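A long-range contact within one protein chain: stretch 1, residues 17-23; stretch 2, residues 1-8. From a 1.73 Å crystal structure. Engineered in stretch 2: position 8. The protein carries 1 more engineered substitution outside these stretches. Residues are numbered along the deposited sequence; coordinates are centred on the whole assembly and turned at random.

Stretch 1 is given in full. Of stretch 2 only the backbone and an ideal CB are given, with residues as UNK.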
# COMPACT_ATOMS: atom_id res chain seq x y z
N TYR A 17 -6.14 -3.13 -13.14
CA TYR A 17 -6.37 -3.66 -14.50
C TYR A 17 -5.71 -4.99 -14.67
O TYR A 17 -4.58 -5.19 -14.20
CB TYR A 17 -5.80 -2.67 -15.56
CG TYR A 17 -6.54 -1.33 -15.52
CD1 TYR A 17 -7.64 -1.10 -16.40
CD2 TYR A 17 -6.18 -0.33 -14.61
CE1 TYR A 17 -8.37 0.08 -16.36
CE2 TYR A 17 -6.91 0.89 -14.56
CZ TYR A 17 -8.01 1.05 -15.46
OH TYR A 17 -8.71 2.19 -15.44
N VAL A 18 -6.48 -5.92 -15.19
CA VAL A 18 -6.01 -7.25 -15.45
C VAL A 18 -5.43 -7.24 -16.85
O VAL A 18 -6.09 -6.75 -17.85
CB VAL A 18 -7.15 -8.30 -15.31
CG1 VAL A 18 -6.67 -9.66 -15.85
CG2 VAL A 18 -7.59 -8.43 -13.80
N VAL A 19 -4.17 -7.67 -16.92
CA VAL A 19 -3.37 -7.57 -18.16
C VAL A 19 -3.04 -9.00 -18.60
O VAL A 19 -2.46 -9.75 -17.84
CB VAL A 19 -2.07 -6.72 -17.95
CG1 VAL A 19 -1.14 -6.73 -19.21
CG2 VAL A 19 -2.40 -5.29 -17.52
N GLU A 20 -3.37 -9.38 -19.85
CA GLU A 20 -2.94 -10.67 -20.31
C GLU A 20 -1.76 -10.51 -21.25
O GLU A 20 -1.84 -9.76 -22.24
CB GLU A 20 -4.08 -11.38 -21.06
CG GLU A 20 -3.62 -12.68 -21.76
CD GLU A 20 -4.79 -13.58 -22.13
OE1 GLU A 20 -5.96 -13.24 -21.77
OE2 GLU A 20 -4.53 -14.61 -22.76
N LEU A 21 -0.67 -11.22 -20.99
CA LEU A 21 0.52 -11.12 -21.86
C LEU A 21 0.46 -12.12 -23.03
O LEU A 21 -0.50 -12.90 -23.13
CB LEU A 21 1.82 -11.21 -21.07
CG LEU A 21 1.97 -10.40 -19.77
CD1 LEU A 21 3.24 -10.79 -19.03
CD2 LEU A 21 2.02 -8.87 -20.00
N GLU A 22 1.44 -12.04 -23.94
CA GLU A 22 1.55 -12.97 -25.10
C GLU A 22 1.13 -14.44 -24.85
O GLU A 22 0.40 -15.05 -25.66
CB GLU A 22 2.98 -12.94 -25.62
CG GLU A 22 3.52 -11.52 -25.98
CD GLU A 22 4.73 -11.64 -26.85
OE1 GLU A 22 5.29 -12.75 -26.86
OE2 GLU A 22 5.12 -10.66 -27.55
N ASP A 23 1.58 -15.00 -23.72
CA ASP A 23 1.48 -16.45 -23.45
C ASP A 23 0.21 -16.86 -22.68
O ASP A 23 0.07 -18.01 -22.20
CB ASP A 23 2.72 -16.92 -22.68
CG ASP A 23 3.05 -16.03 -21.49
OD1 ASP A 23 2.40 -15.00 -21.26
OD2 ASP A 23 3.98 -16.37 -20.74
N UNK A 1 8.44 -0.73 -23.41
CA UNK A 1 7.03 -1.25 -23.51
C UNK A 1 6.95 -2.79 -23.61
O UNK A 1 7.59 -3.39 -24.48
CB UNK A 1 6.34 -0.64 -24.74
N UNK A 2 6.12 -3.43 -22.79
CA UNK A 2 5.82 -4.87 -22.98
C UNK A 2 4.48 -5.01 -23.76
O UNK A 2 3.55 -4.30 -23.43
CB UNK A 2 5.74 -5.59 -21.63
N UNK A 3 4.39 -5.88 -24.78
CA UNK A 3 3.13 -6.04 -25.57
C UNK A 3 2.10 -6.85 -24.83
O UNK A 3 2.41 -7.81 -24.13
CB UNK A 3 3.41 -6.71 -26.92
N UNK A 4 0.84 -6.47 -24.96
CA UNK A 4 -0.18 -7.20 -24.24
C UNK A 4 -1.32 -7.54 -25.17
O UNK A 4 -1.64 -6.75 -26.08
CB UNK A 4 -0.68 -6.40 -23.04
N UNK A 5 -2.00 -8.63 -24.86
CA UNK A 5 -3.15 -9.04 -25.70
C UNK A 5 -4.45 -8.35 -25.31
O UNK A 5 -5.33 -8.15 -26.16
CB UNK A 5 -3.35 -10.55 -25.61
N UNK A 6 -4.57 -7.97 -24.04
CA UNK A 6 -5.76 -7.27 -23.54
C UNK A 6 -5.47 -6.63 -22.20
O UNK A 6 -4.55 -7.07 -21.49
CB UNK A 6 -6.95 -8.23 -23.42
N UNK A 7 -6.26 -5.61 -21.89
CA UNK A 7 -6.19 -4.92 -20.59
C UNK A 7 -7.67 -4.71 -20.27
O UNK A 7 -8.42 -4.21 -21.11
CB UNK A 7 -5.39 -3.62 -20.63
N UNK A 8 -8.12 -5.06 -19.08
CA UNK A 8 -9.49 -4.74 -18.70
C UNK A 8 -9.53 -4.46 -17.21
O UNK A 8 -8.86 -5.13 -16.45
CB UNK A 8 -10.45 -5.87 -19.07

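Residues 6-8 of stretch 2 run antiparallel to the strand of stretch 1, while the chain before them turns a corner at position 5, and the backbone supplies the frame on which its side chains are judged. At position 1 the ideal CB has nothing of stretch 1 within 5.5 Å, so this contact sets no preference; the residue is M1, which makes no contact here.

Position 2 is different. Its CA-to-CB bond points toward stretch 1, and the nearest atom to the ideal CB is L21 CD2, 5.2 Å away. That gap leaves room for a modest apolar side chain, and Val, Ile or Leu would all suit. The residue is V2, whose CG1 reaches to 4.0 Å from L21 CD2.

At position 3 the CB lies sideways, 4.3 Å from E22 OE2. Nearby carboxylate would favour Lys or Arg, though a long polar chain of any sort could turn aside. The deposited residue is E3. Its chi1 and chi2 are both m, and the end of the side chain leads away from stretch 1, taking its carboxylate clear of that of E22.

Position 4 has an extended backbone, and its ideal CB sits 3.9 Å from V19 CG1 and 4.8 Å from L21 CD2. Two apolar side chains thus offer a greasy surface, for which Val or Ile is well shaped, being also at ease with extended backbone angles; Ala would leave more of that surface uncovered. V4 is found, and its CG1 touches both neighbours, 3.2 Å from V19 CG1, a tight approach, and 3.8 Å from L21 CD2.

At position 5 the chain turns a corner, with phi/psi of -85/-28, while its N still donates a hydrogen bond to E20 O at 2.9 Å. Proline, having no amide hydrogen, could not make that bond. The CB points sideways, past the backbone of L21 and E22, so polar and apolar residues are both plausible. V5 packs its CG2 3.1 Å from E20 CG and 3.9 Å from L21 O.

Position 6 pairs with E20, and E20 N donates to its O at 3.1 Å. Its CB shares a sheet face with E20 and V18, where a small or polar residue such as Ser, Thr or Ala would fit beside the glutamate's aliphatic stem. S6 places OG 3.6 Å from E20 CB, and a water hydrogen-bonded to S6 OG, 2.8 Å away, donates to V18 O, also at 2.8 Å, and so bridges the strands.

Position 7 turns to the face of V19, its CB 4.6 Å from V19 CG2 and 5.2 Å from Y17 CB. A beta-branched apolar residue suits both the strand and these neighbours. V7 sets CG2 4.2 Å from V19 CG2 and CG1 3.8 Å from Y17 CB.

Position 8 is held by its backbone: its N donates to V18 O at 2.9 Å, and V18 N donates to its O at 2.8 Å. These bonds leave the side chain free to vary, and many polar residues would do. S8, an engineered substitution, has chi1 p.

Stretch 2 1-8: MVEVVSVS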
# COMPACT_ATOMS: atom_id res chain seq x y z
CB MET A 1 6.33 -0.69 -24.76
CG MET A 1 5.99 0.82 -24.82
SD MET A 1 4.94 1.41 -23.46
CE MET A 1 5.10 3.20 -23.60
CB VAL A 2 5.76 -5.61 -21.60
CG1 VAL A 2 5.10 -6.97 -21.75
CG2 VAL A 2 7.19 -5.72 -20.96
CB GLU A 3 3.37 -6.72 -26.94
CG GLU A 3 4.42 -6.05 -27.81
CD GLU A 3 3.95 -4.74 -28.37
OE1 GLU A 3 2.72 -4.43 -28.27
OE2 GLU A 3 4.81 -4.00 -28.92
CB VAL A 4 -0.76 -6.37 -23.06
CG1 VAL A 4 0.32 -6.07 -22.01
CG2 VAL A 4 -1.39 -5.12 -23.55
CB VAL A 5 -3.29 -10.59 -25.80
CG1 VAL A 5 -1.98 -11.22 -26.33
CG2 VAL A 5 -3.71 -11.23 -24.54
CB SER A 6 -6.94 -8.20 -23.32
OG SER A 6 -6.56 -9.21 -22.40
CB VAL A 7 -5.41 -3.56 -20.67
CG1 VAL A 7 -5.44 -2.83 -19.30
CG2 VAL A 7 -3.92 -3.76 -21.13
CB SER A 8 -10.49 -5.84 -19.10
OG SER A 8 -10.32 -7.03 -18.36
O HOH W 1 -7.15 -8.60 -19.72
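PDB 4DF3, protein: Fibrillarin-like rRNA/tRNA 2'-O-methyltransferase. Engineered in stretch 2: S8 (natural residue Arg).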